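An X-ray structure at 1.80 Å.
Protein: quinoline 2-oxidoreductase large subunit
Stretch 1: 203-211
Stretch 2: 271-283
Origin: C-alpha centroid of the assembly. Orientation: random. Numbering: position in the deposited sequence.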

# COMPACT_ATOMS: atom_id res chain seq x y z
N THR B 203 4.65 -16.18 -14.50
CA THR B 203 6.08 -16.40 -14.31
C THR B 203 6.52 -15.76 -13.00
O THR B 203 5.71 -15.19 -12.27
CB THR B 203 6.89 -15.77 -15.46
OG1 THR B 203 6.60 -14.37 -15.53
CG2 THR B 203 6.54 -16.43 -16.79
N ARG B 204 7.81 -15.83 -12.70
CA ARG B 204 8.32 -15.24 -11.47
C ARG B 204 8.41 -13.73 -11.59
O ARG B 204 8.52 -13.18 -12.69
CB ARG B 204 9.70 -15.81 -11.13
CG ARG B 204 9.73 -17.32 -10.93
CD ARG B 204 11.16 -17.80 -10.78
NE ARG B 204 11.98 -17.40 -11.93
CZ ARG B 204 13.30 -17.47 -11.95
NH1 ARG B 204 13.97 -17.09 -13.03
NH2 ARG B 204 13.97 -17.90 -10.89
N GLY B 205 8.36 -13.06 -10.45
CA GLY B 205 8.44 -11.62 -10.45
C GLY B 205 8.63 -11.07 -9.05
O GLY B 205 8.29 -11.73 -8.07
N ALA B 206 9.17 -9.87 -8.97
CA ALA B 206 9.38 -9.22 -7.69
C ALA B 206 9.60 -7.73 -7.91
O ALA B 206 10.07 -7.31 -8.97
CB ALA B 206 10.59 -9.84 -6.98
N VAL B 207 9.24 -6.93 -6.91
CA VAL B 207 9.39 -5.48 -6.97
C VAL B 207 9.93 -5.04 -5.62
O VAL B 207 9.35 -5.37 -4.58
CB VAL B 207 8.04 -4.76 -7.22
CG1 VAL B 207 8.26 -3.26 -7.30
CG2 VAL B 207 7.41 -5.27 -8.51
N ALA B 208 11.05 -4.32 -5.63
CA ALA B 208 11.64 -3.84 -4.39
C ALA B 208 11.54 -2.33 -4.28
O ALA B 208 11.65 -1.61 -5.27
CB ALA B 208 13.11 -4.27 -4.32
N GLN B 209 11.32 -1.86 -3.06
CA GLN B 209 11.23 -0.43 -2.81
C GLN B 209 12.06 -0.12 -1.58
O GLN B 209 11.68 -0.47 -0.45
CB GLN B 209 9.78 -0.00 -2.57
CG GLN B 209 9.62 1.50 -2.36
CD GLN B 209 8.17 1.91 -2.19
OE1 GLN B 209 7.66 2.77 -2.92
NE2 GLN B 209 7.49 1.30 -1.24
N TYR B 210 13.21 0.50 -1.80
CA TYR B 210 14.09 0.87 -0.70
C TYR B 210 13.93 2.36 -0.45
O TYR B 210 13.98 3.16 -1.38
CB TYR B 210 15.55 0.57 -1.04
CG TYR B 210 16.46 0.83 0.12
CD1 TYR B 210 16.63 -0.12 1.13
CD2 TYR B 210 17.13 2.05 0.25
CE1 TYR B 210 17.43 0.14 2.24
CE2 TYR B 210 17.93 2.32 1.36
CZ TYR B 210 18.07 1.36 2.35
OH TYR B 210 18.85 1.63 3.45
N GLU B 211 13.74 2.72 0.81
CA GLU B 211 13.57 4.12 1.20
C GLU B 211 14.74 4.54 2.09
O GLU B 211 14.83 4.13 3.24
CB GLU B 211 12.25 4.30 1.95
CG GLU B 211 12.04 5.71 2.45
CD GLU B 211 12.11 6.73 1.32
OE1 GLU B 211 12.69 7.81 1.54
OE2 GLU B 211 11.59 6.44 0.22
N LEU B 271 19.32 -3.24 -6.37
CA LEU B 271 19.11 -2.20 -7.38
C LEU B 271 18.28 -1.04 -6.85
O LEU B 271 18.61 0.12 -7.10
CB LEU B 271 18.45 -2.81 -8.62
CG LEU B 271 19.35 -3.75 -9.44
CD1 LEU B 271 18.51 -4.56 -10.42
CD2 LEU B 271 20.41 -2.91 -10.18
N SER B 272 17.21 -1.35 -6.13
CA SER B 272 16.37 -0.29 -5.60
C SER B 272 17.14 0.53 -4.57
O SER B 272 17.00 1.75 -4.51
CB SER B 272 15.11 -0.86 -4.95
OG SER B 272 14.33 0.20 -4.40
N ARG B 273 17.96 -0.13 -3.76
CA ARG B 273 18.73 0.60 -2.76
C ARG B 273 19.72 1.51 -3.48
O ARG B 273 19.90 2.66 -3.10
CB ARG B 273 19.49 -0.36 -1.84
CG ARG B 273 20.27 0.35 -0.73
CD ARG B 273 20.93 -0.63 0.23
NE ARG B 273 21.89 -1.49 -0.45
CZ ARG B 273 22.65 -2.40 0.15
NH1 ARG B 273 23.50 -3.13 -0.56
NH2 ARG B 273 22.56 -2.57 1.47
N ALA B 274 20.35 1.00 -4.53
CA ALA B 274 21.33 1.77 -5.29
C ALA B 274 20.73 2.97 -6.03
O ALA B 274 21.34 4.04 -6.09
CB ALA B 274 22.05 0.86 -6.29
N LEU B 275 19.53 2.81 -6.58
CA LEU B 275 18.90 3.88 -7.35
C LEU B 275 17.95 4.80 -6.58
O LEU B 275 17.62 5.88 -7.05
CB LEU B 275 18.15 3.28 -8.55
CG LEU B 275 18.98 2.50 -9.56
CD1 LEU B 275 18.06 1.76 -10.53
CD2 LEU B 275 19.90 3.45 -10.32
N GLY B 276 17.51 4.37 -5.40
CA GLY B 276 16.60 5.19 -4.63
C GLY B 276 15.21 5.24 -5.25
O GLY B 276 14.46 6.19 -5.05
N ARG B 277 14.88 4.22 -6.04
CA ARG B 277 13.57 4.14 -6.68
C ARG B 277 13.15 2.67 -6.76
O ARG B 277 13.98 1.77 -6.68
CB ARG B 277 13.63 4.73 -8.09
CG ARG B 277 13.90 6.22 -8.10
CD ARG B 277 14.06 6.76 -9.50
NE ARG B 277 12.83 6.62 -10.28
CZ ARG B 277 12.71 7.04 -11.54
NH1 ARG B 277 13.74 7.62 -12.15
NH2 ARG B 277 11.56 6.88 -12.18
N PRO B 278 11.84 2.42 -6.90
CA PRO B 278 11.38 1.03 -6.98
C PRO B 278 11.93 0.36 -8.23
O PRO B 278 12.09 0.99 -9.28
CB PRO B 278 9.85 1.16 -7.03
CG PRO B 278 9.59 2.46 -6.36
CD PRO B 278 10.69 3.34 -6.90
N VAL B 279 12.23 -0.93 -8.12
CA VAL B 279 12.75 -1.69 -9.26
C VAL B 279 11.90 -2.94 -9.45
O VAL B 279 11.79 -3.78 -8.55
CB VAL B 279 14.22 -2.10 -9.04
CG1 VAL B 279 14.70 -2.93 -10.23
CG2 VAL B 279 15.08 -0.86 -8.87
N ARG B 280 11.31 -3.04 -10.63
CA ARG B 280 10.42 -4.13 -10.98
C ARG B 280 11.05 -5.18 -11.89
O ARG B 280 11.64 -4.86 -12.93
CB ARG B 280 9.18 -3.54 -11.66
CG ARG B 280 8.16 -4.53 -12.25
CD ARG B 280 7.03 -3.69 -12.84
NE ARG B 280 5.84 -4.43 -13.26
CZ ARG B 280 5.68 -4.97 -14.46
NH1 ARG B 280 4.55 -5.60 -14.74
NH2 ARG B 280 6.63 -4.89 -15.37
N TRP B 281 10.92 -6.44 -11.48
CA TRP B 281 11.41 -7.58 -12.25
C TRP B 281 10.26 -8.53 -12.53
O TRP B 281 9.76 -9.19 -11.62
CB TRP B 281 12.49 -8.35 -11.48
CG TRP B 281 12.75 -9.74 -12.03
CD1 TRP B 281 13.20 -10.06 -13.28
CD2 TRP B 281 12.57 -10.98 -11.33
NE1 TRP B 281 13.31 -11.42 -13.41
CE2 TRP B 281 12.93 -12.02 -12.23
CE3 TRP B 281 12.15 -11.33 -10.04
CZ2 TRP B 281 12.88 -13.37 -11.88
CZ3 TRP B 281 12.10 -12.67 -9.69
CH2 TRP B 281 12.46 -13.68 -10.61
N ILE B 282 9.82 -8.58 -13.79
CA ILE B 282 8.76 -9.49 -14.20
C ILE B 282 9.36 -10.22 -15.39
O ILE B 282 9.52 -9.66 -16.47
CB ILE B 282 7.49 -8.72 -14.66
CG1 ILE B 282 6.92 -7.89 -13.50
CG2 ILE B 282 6.45 -9.71 -15.17
CD1 ILE B 282 6.43 -8.72 -12.31
N GLU B 283 9.71 -11.49 -15.19
CA GLU B 283 10.34 -12.27 -16.25
C GLU B 283 9.36 -12.76 -17.30
O GLU B 283 8.16 -12.90 -17.03
CB GLU B 283 11.08 -13.46 -15.65
CG GLU B 283 10.21 -14.69 -15.44
CD GLU B 283 10.95 -15.82 -14.74
OE1 GLU B 283 12.19 -15.89 -14.86
OE2 GLU B 283 10.28 -16.64 -14.08

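Strands 205-211 and 279-282 run antiparallel, and two hydrogen-bonded pairs set the register: Ala206 with Trp281 (Ala206 N to Trp281 O and Trp281 N to Ala206 O, both 2.8 Å) and Ala208 with Val279 (Ala208 N to Val279 O 3.1 Å, Val279 N to Ala208 O 3.0 Å). The side chains of these four leave one face of the sheet; those of Val207, Arg280 and Ile282 leave the other, where Gly205 adds none.

Trp281, chi1 t, lays its indole along the first strand: Ala206 CB meets Trp281 CE3 at 3.7 Å, and Arg204 CB reaches Trp281 CH2 at 3.5 Å. At Gly205 an ideal CB would stand 2.7 Å from Ile282 CD1, a clash, so the m,m isoleucine occupies space that the glycine leaves free.

At one end, Arg204 (m,t,m) has Trp281 CH2 over one face of its guanidinium, while Glu283 OE1 lies at the guanidinium edge. Arg204 NE donates to Glu283 OE2 and Arg204 NH1 to Glu283 OE1, both at 2.8 Å, a two-pronged salt bridge; Glu283 OE2 also accepts Arg204 N at 2.9 Å. Thr203, chi1 p, donates OG1 to Glu283 O at 2.6 Å.

At the other end the helix takes over. Ser272, chi1 t, accepts Tyr210 N at OG (2.8 Å) and donates OG to Arg277 O (2.8 Å), tying strand, helix and turn together. With chi1 t, Arg273 places CG over the face of the Tyr210 ring, 3.7 Å from its centroid; the end of the side chain then leads away.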